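Local coordinates for alpha-rhamnosidase (Dictyoglomus thermophilum, PDB 6I60), which probably hydrolyses terminal non-reducing alpha-L-rhamnose residues of alpha-L-rhamnosides, at residues Arg58-Gln66 and Arg931-Phe939; Ala835-Asn845 and Ala862-Ile873. All blocks are in the same frame, centred on the assembly; numbering follows the deposited sequence.

From the N terminus, the chain first builds the immunoglobulin-like domain, whose loop between strands 52-56 and 68-74 supplies R58-Q66. Its partner R931-F939 comes 865 residues later, so contact 1 closes a loop spanning nearly the whole protein and fastens that first domain onto the C-terminal beta domain. Contact 2 falls wholly within this span and closes a short loop of its own: A835-N845, leaving helix 826-835, packs on hairpin A862-I873 only 17 residues on. The two loops therefore nest without crossing. Both contacts reach the same two C-terminal sheets; the centres of contact 1 and contact 2 lie about 14 Å apart and their nearest atoms about 6 Å, without touching.

Contact 1: Arg58-Gln66 and Arg931-Phe939; sequences RHLEKNEKQ and RVGSGSYNF
K62, N63 and E64, in a loop of the N-terminal immunoglobulin-like domain, grip the G933-S934 turn between strands 927-932 and 935-941 of the C-terminal beta domain. This interdomain contact is a loop laid against a strand connection, with no sheet shared between the two segments. S934 receives two backbone donors through different atoms. N63 N donates to S934 O at 3.2 Å, with the donor tilted 20° from the carbonyl plane. E64 N gives a nearly straight bond (174°) to S934 OG at 3.1 Å. With chi1 at 68°, S934 OG stands between its own backbone N and carbonyl carbon, placed to meet that N-H.

K62 runs out from this anchor along the second strand. Its CB and CG both lie against S934 O, and CG also faces the CA of G935, where a side chain would run into the lysine. Next, CD reaches Y937 OH at 3.5 Å and CE2 of the same ring, which it approaches obliquely. CE passes on toward S936 O, and NZ ends in a weak hydrogen bond to that carbonyl at 3.3 Å. Extended beyond CG, the lysine chain carries NZ past the ring, while the tyrosine runs the opposite way alongside it. V932 CB packs over one face of the Y937 ring, backing the phenol from within its own segment.

E64 turns its carboxylate back into its own domain, where OE1 accepts from S122 N; the backbone of E64 also bonds to N891, adding a second tie to the C-terminal domain. A side chain on G933 would point at N63 and probably meet its OD1; N63 OD1 lies 3.2 Å from G933 CA.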
loop_
_atom_site.group_PDB
_atom_site.type_symbol
_atom_site.label_atom_id
_atom_site.label_comp_id
_atom_site.label_asym_id
_atom_site.label_seq_id
_atom_site.Cartn_x
_atom_site.Cartn_y
_atom_site.Cartn_z
ATOM N N ARG A 58 -13.736 0.202 24.031
ATOM C CA ARG A 58 -15.084 -0.350 24.012
ATOM C C ARG A 58 -15.729 -0.077 25.363
ATOM O O ARG A 58 -15.100 -0.289 26.403
ATOM C CB ARG A 58 -15.064 -1.855 23.718
ATOM C CG ARG A 58 -16.375 -2.570 24.017
ATOM C CD ARG A 58 -16.859 -3.364 22.812
ATOM N NE ARG A 58 -17.782 -4.432 23.190
ATOM C CZ ARG A 58 -18.130 -5.436 22.391
ATOM N NH1 ARG A 58 -17.634 -5.514 21.163
ATOM N NH2 ARG A 58 -18.976 -6.363 22.819
ATOM N N HIS A 59 -16.972 0.391 25.347
ATOM C CA HIS A 59 -17.682 0.734 26.568
ATOM C C HIS A 59 -19.096 0.174 26.517
ATOM O O HIS A 59 -19.643 -0.095 25.445
ATOM C CB HIS A 59 -17.725 2.253 26.783
ATOM C CG HIS A 59 -17.882 2.657 28.215
ATOM N ND1 HIS A 59 -19.113 2.796 28.819
ATOM C CD2 HIS A 59 -16.963 2.956 29.163
ATOM C CE1 HIS A 59 -18.946 3.161 30.077
ATOM N NE2 HIS A 59 -17.650 3.265 30.312
ATOM N N LEU A 60 -19.684 0.001 27.704
ATOM C CA LEU A 60 -21.060 -0.477 27.782
ATOM C C LEU A 60 -22.048 0.607 27.370
ATOM O O LEU A 60 -23.064 0.317 26.729
ATOM C CB LEU A 60 -21.371 -0.960 29.199
ATOM C CG LEU A 60 -20.649 -2.213 29.691
ATOM C CD1 LEU A 60 -20.835 -2.374 31.194
ATOM C CD2 LEU A 60 -21.144 -3.443 28.944
ATOM N N GLU A 61 -21.768 1.857 27.729
ATOM C CA GLU A 61 -22.685 2.957 27.486
ATOM C C GLU A 61 -22.386 3.639 26.154
ATOM O O GLU A 61 -21.333 3.445 25.543
ATOM C CB GLU A 61 -22.611 3.977 28.621
ATOM C CG GLU A 61 -22.485 3.368 30.005
ATOM C CD GLU A 61 -22.129 4.398 31.056
ATOM O OE1 GLU A 61 -22.141 5.605 30.731
ATOM O OE2 GLU A 61 -21.836 4.003 32.205
ATOM N N LYS A 62 -23.340 4.450 25.709
ATOM C CA LYS A 62 -23.184 5.270 24.520
ATOM C C LYS A 62 -22.601 6.632 24.893
ATOM O O LYS A 62 -22.501 6.994 26.067
ATOM C CB LYS A 62 -24.525 5.439 23.806
ATOM C CG LYS A 62 -25.049 4.175 23.149
ATOM C CD LYS A 62 -26.281 4.468 22.301
ATOM C CE LYS A 62 -26.792 3.215 21.607
ATOM N NZ LYS A 62 -28.200 3.379 21.153
ATOM N N ASN A 63 -22.211 7.390 23.864
ATOM C CA ASN A 63 -21.668 8.742 24.030
ATOM C C ASN A 63 -20.463 8.754 24.967
ATOM O O ASN A 63 -20.318 9.639 25.812
ATOM C CB ASN A 63 -22.742 9.714 24.523
ATOM C CG ASN A 63 -23.963 9.727 23.636
ATOM O OD1 ASN A 63 -23.892 10.119 22.472
ATOM N ND2 ASN A 63 -25.094 9.295 24.182
ATOM N N GLU A 64 -19.591 7.766 24.819
ATOM C CA GLU A 64 -18.400 7.658 25.644
ATOM C C GLU A 64 -17.172 8.074 24.846
ATOM O O GLU A 64 -17.115 7.899 23.624
ATOM C CB GLU A 64 -18.229 6.234 26.182
ATOM C CG GLU A 64 -19.013 5.957 27.454
ATOM C CD GLU A 64 -18.511 6.762 28.637
ATOM O OE1 GLU A 64 -17.391 7.309 28.557
ATOM O OE2 GLU A 64 -19.236 6.843 29.653
ATOM N N LYS A 65 -16.194 8.638 25.550
ATOM C CA LYS A 65 -14.979 9.142 24.927
ATOM C C LYS A 65 -13.862 9.137 25.960
ATOM O O LYS A 65 -14.095 9.439 27.133
ATOM C CB LYS A 65 -15.202 10.550 24.351
ATOM C CG LYS A 65 -14.114 11.561 24.670
ATOM C CD LYS A 65 -14.290 12.833 23.850
ATOM C CE LYS A 65 -13.711 14.042 24.567
ATOM N NZ LYS A 65 -13.818 15.281 23.745
ATOM N N GLN A 66 -12.657 8.775 25.523
ATOM C CA GLN A 66 -11.520 8.705 26.432
ATOM C C GLN A 66 -11.118 10.099 26.898
ATOM O O GLN A 66 -10.986 11.023 26.089
ATOM C CB GLN A 66 -10.334 8.021 25.753
ATOM C CG GLN A 66 -9.032 8.110 26.540
ATOM C CD GLN A 66 -7.842 7.562 25.773
ATOM O OE1 GLN A 66 -7.779 6.371 25.476
ATOM N NE2 GLN A 66 -6.892 8.431 25.452
ATOM N N ARG A 931 -26.589 14.786 15.599
ATOM C CA ARG A 931 -25.289 14.619 16.234
ATOM C C ARG A 931 -25.404 13.547 17.307
ATOM O O ARG A 931 -26.222 13.671 18.225
ATOM C CB ARG A 931 -24.799 15.937 16.835
ATOM C CG ARG A 931 -24.262 16.914 15.807
ATOM C CD ARG A 931 -24.208 18.328 16.356
ATOM N NE ARG A 931 -24.543 19.321 15.339
ATOM C CZ ARG A 931 -23.724 19.699 14.362
ATOM N NH1 ARG A 931 -22.512 19.168 14.262
ATOM N NH2 ARG A 931 -24.117 20.611 13.483
ATOM N N VAL A 932 -24.592 12.497 17.187
ATOM C CA VAL A 932 -24.608 11.374 18.114
ATOM C C VAL A 932 -23.183 11.091 18.574
ATOM O O VAL A 932 -22.210 11.608 18.024
ATOM C CB VAL A 932 -25.237 10.105 17.494
ATOM C CG1 VAL A 932 -26.641 10.395 16.980
ATOM C CG2 VAL A 932 -24.353 9.555 16.379
ATOM N N GLY A 933 -23.075 10.257 19.606
ATOM C CA GLY A 933 -21.786 9.798 20.082
ATOM C C GLY A 933 -21.532 8.351 19.715
ATOM O O GLY A 933 -21.983 7.888 18.664
ATOM N N SER A 934 -20.823 7.623 20.574
ATOM C CA SER A 934 -20.522 6.226 20.295
ATOM C C SER A 934 -21.775 5.364 20.421
ATOM O O SER A 934 -22.671 5.644 21.221
ATOM C CB SER A 934 -19.433 5.715 21.241
ATOM O OG SER A 934 -19.893 5.633 22.579
ATOM N N GLY A 935 -21.832 4.312 19.611
ATOM C CA GLY A 935 -22.921 3.357 19.630
ATOM C C GLY A 935 -23.529 3.164 18.257
ATOM O O GLY A 935 -23.096 3.744 17.263
ATOM N N SER A 936 -24.559 2.322 18.216
ATOM C CA SER A 936 -25.296 2.025 16.996
ATOM C C SER A 936 -26.666 2.687 17.045
ATOM O O SER A 936 -27.344 2.656 18.076
ATOM C CB SER A 936 -25.452 0.514 16.802
ATOM O OG SER A 936 -24.224 -0.156 17.024
ATOM N N TYR A 937 -27.071 3.281 15.925
ATOM C CA TYR A 937 -28.330 4.007 15.850
ATOM C C TYR A 937 -29.046 3.664 14.552
ATOM O O TYR A 937 -28.415 3.396 13.526
ATOM C CB TYR A 937 -28.115 5.524 15.935
ATOM C CG TYR A 937 -27.325 5.975 17.143
ATOM C CD1 TYR A 937 -25.942 6.075 17.094
ATOM C CD2 TYR A 937 -27.964 6.306 18.330
ATOM C CE1 TYR A 937 -25.217 6.486 18.193
ATOM C CE2 TYR A 937 -27.246 6.719 19.434
ATOM C CZ TYR A 937 -25.873 6.809 19.360
ATOM O OH TYR A 937 -25.151 7.221 20.455
ATOM N N ASN A 938 -30.378 3.685 14.612
ATOM C CA ASN A 938 -31.237 3.438 13.460
ATOM C C ASN A 938 -32.151 4.640 13.271
ATOM O O ASN A 938 -32.908 4.996 14.180
ATOM C CB ASN A 938 -32.060 2.162 13.647
ATOM C CG ASN A 938 -31.197 0.918 13.733
ATOM O OD1 ASN A 938 -30.528 0.684 14.738
ATOM N ND2 ASN A 938 -31.210 0.114 12.677
ATOM N N PHE A 939 -32.079 5.260 12.096
ATOM C CA PHE A 939 -32.882 6.429 11.770
ATOM C C PHE A 939 -33.862 6.090 10.656
ATOM O O PHE A 939 -33.532 5.343 9.729
ATOM C CB PHE A 939 -31.990 7.604 11.361
ATOM C CG PHE A 939 -30.998 8.004 12.416
ATOM C CD1 PHE A 939 -29.679 7.585 12.340
ATOM C CD2 PHE A 939 -31.387 8.789 13.490
ATOM C CE1 PHE A 939 -28.763 7.946 13.313
ATOM C CE2 PHE A 939 -30.475 9.154 14.466
ATOM C CZ PHE A 939 -29.162 8.732 14.377
#

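Contact 2: Ala835-Asn845 and Ala862-Ile873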
loop_
_atom_site.group_PDB
_atom_site.type_symbol
_atom_site.label_atom_id
_atom_site.label_comp_id
_atom_site.label_asym_id
_atom_site.label_seq_id
_atom_site.Cartn_x
_atom_site.Cartn_y
_atom_site.Cartn_z
ATOM N N ALA A 835 -21.922 5.329 -0.420
ATOM C CA ALA A 835 -22.192 4.839 0.927
ATOM C C ALA A 835 -22.417 6.004 1.884
ATOM O O ALA A 835 -23.473 6.110 2.519
ATOM C CB ALA A 835 -21.040 3.955 1.401
ATOM N N GLY A 836 -21.430 6.891 1.997
ATOM C CA GLY A 836 -21.617 8.144 2.698
ATOM C C GLY A 836 -20.928 8.262 4.043
ATOM O O GLY A 836 -21.488 8.855 4.969
ATOM N N VAL A 837 -19.721 7.720 4.171
ATOM C CA VAL A 837 -18.939 7.836 5.397
ATOM C C VAL A 837 -17.616 8.511 5.056
ATOM O O VAL A 837 -16.824 7.983 4.266
ATOM C CB VAL A 837 -18.722 6.473 6.077
ATOM C CG1 VAL A 837 -18.258 5.421 5.074
ATOM C CG2 VAL A 837 -17.736 6.609 7.229
ATOM N N ARG A 838 -17.389 9.690 5.633
ATOM C CA ARG A 838 -16.180 10.462 5.391
ATOM C C ARG A 838 -15.615 10.951 6.716
ATOM O O ARG A 838 -16.302 10.973 7.740
ATOM C CB ARG A 838 -16.437 11.665 4.471
ATOM C CG ARG A 838 -17.697 11.566 3.634
ATOM C CD ARG A 838 -17.772 12.690 2.617
ATOM N NE ARG A 838 -17.660 14.003 3.243
ATOM C CZ ARG A 838 -18.664 14.869 3.349
ATOM N NH1 ARG A 838 -19.863 14.563 2.870
ATOM N NH2 ARG A 838 -18.469 16.044 3.933
ATOM N N VAL A 839 -14.351 11.356 6.681
ATOM C CA VAL A 839 -13.675 11.844 7.876
ATOM C C VAL A 839 -14.084 13.290 8.124
ATOM O O VAL A 839 -13.966 14.145 7.238
ATOM C CB VAL A 839 -12.150 11.701 7.736
ATOM C CG1 VAL A 839 -11.678 12.241 6.392
ATOM C CG2 VAL A 839 -11.444 12.406 8.874
ATOM N N GLY A 840 -14.586 13.563 9.327
ATOM C CA GLY A 840 -14.971 14.910 9.699
ATOM C C GLY A 840 -13.854 15.637 10.415
ATOM O O GLY A 840 -13.643 16.837 10.210
ATOM N N GLU A 841 -13.132 14.916 11.265
ATOM C CA GLU A 841 -11.951 15.422 11.943
ATOM C C GLU A 841 -10.879 14.346 11.905
ATOM O O GLU A 841 -11.199 13.151 11.923
ATOM C CB GLU A 841 -12.252 15.820 13.398
ATOM C CG GLU A 841 -13.317 16.900 13.540
ATOM C CD GLU A 841 -12.768 18.308 13.388
ATOM O OE1 GLU A 841 -11.774 18.495 12.652
ATOM O OE2 GLU A 841 -13.335 19.235 14.006
ATOM N N PRO A 842 -9.602 14.736 11.845
ATOM C CA PRO A 842 -8.531 13.750 11.652
ATOM C C PRO A 842 -8.569 12.639 12.693
ATOM O O PRO A 842 -9.014 12.831 13.828
ATOM C CB PRO A 842 -7.254 14.589 11.774
ATOM C CG PRO A 842 -7.675 15.961 11.380
ATOM C CD PRO A 842 -9.087 16.116 11.868
ATOM N N GLY A 843 -8.103 11.460 12.287
ATOM C CA GLY A 843 -8.170 10.299 13.150
ATOM C C GLY A 843 -9.564 9.765 13.371
ATOM O O GLY A 843 -9.781 9.005 14.318
ATOM N N TRP A 844 -10.518 10.139 12.514
ATOM C CA TRP A 844 -11.925 9.771 12.670
ATOM C C TRP A 844 -12.486 10.244 14.008
ATOM O O TRP A 844 -13.384 9.617 14.573
ATOM C CB TRP A 844 -12.137 8.262 12.504
ATOM C CG TRP A 844 -11.787 7.740 11.141
ATOM C CD1 TRP A 844 -10.621 7.134 10.769
ATOM C CD2 TRP A 844 -12.613 7.773 9.970
ATOM N NE1 TRP A 844 -10.669 6.789 9.439
ATOM C CE2 TRP A 844 -11.881 7.171 8.925
ATOM C CE3 TRP A 844 -13.898 8.253 9.702
ATOM C CZ2 TRP A 844 -12.393 7.038 7.635
ATOM C CZ3 TRP A 844 -14.403 8.122 8.420
ATOM C CH2 TRP A 844 -13.652 7.518 7.403
ATOM N N ASN A 845 -11.953 11.354 14.529
ATOM C CA ASN A 845 -12.487 11.917 15.765
ATOM C C ASN A 845 -13.936 12.347 15.591
ATOM O O ASN A 845 -14.732 12.256 16.534
ATOM C CB ASN A 845 -11.628 13.096 16.222
ATOM C CG ASN A 845 -10.630 12.707 17.299
ATOM O OD1 ASN A 845 -10.957 12.682 18.486
ATOM N ND2 ASN A 845 -9.405 12.400 16.888
ATOM N N ALA A 862 -21.013 0.755 3.777
ATOM C CA ALA A 862 -19.568 0.741 3.958
ATOM C C ALA A 862 -19.280 0.476 5.426
ATOM O O ALA A 862 -19.782 1.192 6.296
ATOM C CB ALA A 862 -18.934 2.059 3.512
ATOM N N ARG A 863 -18.489 -0.557 5.701
ATOM C CA ARG A 863 -18.051 -0.877 7.054
ATOM C C ARG A 863 -16.531 -0.802 7.087
ATOM O O ARG A 863 -15.857 -1.541 6.363
ATOM C CB ARG A 863 -18.537 -2.262 7.485
ATOM C CG ARG A 863 -17.994 -2.714 8.830
ATOM C CD ARG A 863 -18.423 -4.134 9.165
ATOM N NE ARG A 863 -17.520 -5.136 8.600
ATOM C CZ ARG A 863 -16.336 -5.458 9.116
ATOM N NH1 ARG A 863 -15.899 -4.856 10.215
ATOM N NH2 ARG A 863 -15.586 -6.382 8.531
ATOM N N LEU A 864 -15.997 0.089 7.920
ATOM C CA LEU A 864 -14.564 0.314 8.014
ATOM C C LEU A 864 -14.062 -0.038 9.407
ATOM O O LEU A 864 -14.763 0.147 10.405
ATOM C CB LEU A 864 -14.203 1.774 7.700
ATOM C CG LEU A 864 -14.955 2.465 6.562
ATOM C CD1 LEU A 864 -14.942 3.976 6.745
ATOM C CD2 LEU A 864 -14.351 2.085 5.225
ATOM N N ASN A 865 -12.835 -0.549 9.464
ATOM C CA ASN A 865 -12.126 -0.784 10.719
ATOM C C ASN A 865 -11.011 0.254 10.798
ATOM O O ASN A 865 -9.929 0.061 10.239
ATOM C CB ASN A 865 -11.580 -2.207 10.790
ATOM C CG ASN A 865 -10.785 -2.466 12.056
ATOM O OD1 ASN A 865 -11.327 -2.436 13.162
ATOM N ND2 ASN A 865 -9.490 -2.721 11.900
ATOM N N THR A 866 -11.283 1.357 11.487
ATOM C CA THR A 866 -10.369 2.487 11.531
ATOM C C THR A 866 -9.447 2.376 12.744
ATOM O O THR A 866 -9.386 1.345 13.420
ATOM C CB THR A 866 -11.153 3.795 11.550
ATOM O OG1 THR A 866 -11.757 3.966 12.839
ATOM C CG2 THR A 866 -12.237 3.783 10.479
ATOM N N ILE A 867 -8.714 3.457 13.030
ATOM C CA ILE A 867 -7.823 3.480 14.183
ATOM C C ILE A 867 -8.600 3.572 15.490
ATOM O O ILE A 867 -8.056 3.258 16.556
ATOM C CB ILE A 867 -6.817 4.641 14.045
ATOM C CG1 ILE A 867 -5.443 4.226 14.573
ATOM C CG2 ILE A 867 -7.322 5.898 14.750
ATOM C CD1 ILE A 867 -4.796 3.114 13.771
ATOM N N LYS A 868 -9.865 3.985 15.436
ATOM C CA LYS A 868 -10.701 4.090 16.622
ATOM C C LYS A 868 -11.652 2.913 16.786
ATOM O O LYS A 868 -12.341 2.834 17.809
ATOM C CB LYS A 868 -11.508 5.394 16.587
ATOM C CG LYS A 868 -10.657 6.656 16.624
ATOM C CD LYS A 868 -11.496 7.874 16.974
ATOM C CE LYS A 868 -10.626 9.056 17.384
ATOM N NZ LYS A 868 -9.604 8.678 18.394
ATOM N N GLY A 869 -11.707 2.004 15.816
ATOM C CA GLY A 869 -12.611 0.874 15.890
ATOM C C GLY A 869 -13.443 0.690 14.637
ATOM O O GLY A 869 -13.012 1.055 13.539
ATOM N N GLU A 870 -14.641 0.134 14.788
ATOM C CA GLU A 870 -15.507 -0.161 13.657
ATOM C C GLU A 870 -16.392 1.038 13.334
ATOM O O GLU A 870 -17.033 1.604 14.226
ATOM C CB GLU A 870 -16.371 -1.388 13.950
ATOM C CG GLU A 870 -15.809 -2.687 13.406
ATOM C CD GLU A 870 -16.895 -3.687 13.065
ATOM O OE1 GLU A 870 -16.593 -4.897 12.997
ATOM O OE2 GLU A 870 -18.052 -3.259 12.867
ATOM N N VAL A 871 -16.422 1.417 12.059
ATOM C CA VAL A 871 -17.287 2.475 11.549
ATOM C C VAL A 871 -18.161 1.874 10.457
ATOM O O VAL A 871 -17.649 1.237 9.528
ATOM C CB VAL A 871 -16.476 3.667 11.008
ATOM C CG1 VAL A 871 -17.406 4.744 10.470
ATOM C CG2 VAL A 871 -15.566 4.231 12.090
ATOM N N GLU A 872 -19.474 2.073 10.564
ATOM C CA GLU A 872 -20.415 1.437 9.653
ATOM C C GLU A 872 -21.506 2.420 9.250
ATOM O O GLU A 872 -21.928 3.265 10.042
ATOM C CB GLU A 872 -21.048 0.190 10.288
ATOM C CG GLU A 872 -21.732 -0.737 9.298
ATOM C CD GLU A 872 -22.162 -2.044 9.929
ATOM O OE1 GLU A 872 -21.319 -2.961 10.034
ATOM O OE2 GLU A 872 -23.344 -2.156 10.322
ATOM N N ILE A 873 -21.957 2.295 8.003
ATOM C CA ILE A 873 -23.093 3.055 7.490
ATOM C C ILE A 873 -23.934 2.129 6.620
ATOM O O ILE A 873 -23.397 1.363 5.815
ATOM C CB ILE A 873 -22.649 4.302 6.697
ATOM C CG1 ILE A 873 -23.869 5.087 6.209
ATOM C CG2 ILE A 873 -21.745 3.920 5.529
ATOM C CD1 ILE A 873 -23.694 6.589 6.267
#
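An antiparallel beta hairpin of the C-terminal beta domain, strands 859-866 and 869-877, is covered on one side by A835-N845, which leaves helix 826-835 and enters the second sheet of the domain. The contact between these layers is mainly apolar. At the helix end, A835 CB meets A862 CB at 3.5 Å. V837 then spreads its two methyls over both strands: CG1 touches A862 CB and I873 CG2, while CG2, anti to the backbone N, meets L864 CD1 tip to tip and also V871 CG1.

W844 closes the other end. T866 CG2 lies over one face of the indole in a CH-pi contact, 3.6 Å from the five-membered ring centroid and 14° off its normal; V839 CB lies over the rim of the opposite face. The far end, CH2, touches L864 CD1. Replacing W844 with an alanine would probably leave T866 CG2 and L864 CD1 without their aromatic partner and open a gap between the layers. At the hairpin turn, T866 OG1 accepts from K868 N in an ST turn. K868 runs past G843, and a turn at its last torsion (chi4 -49°) brings NZ to OE1 of Q98 in the immunoglobulin-like domain, a hydrogen bond; K868 CE lies 3.2 Å from G843 O.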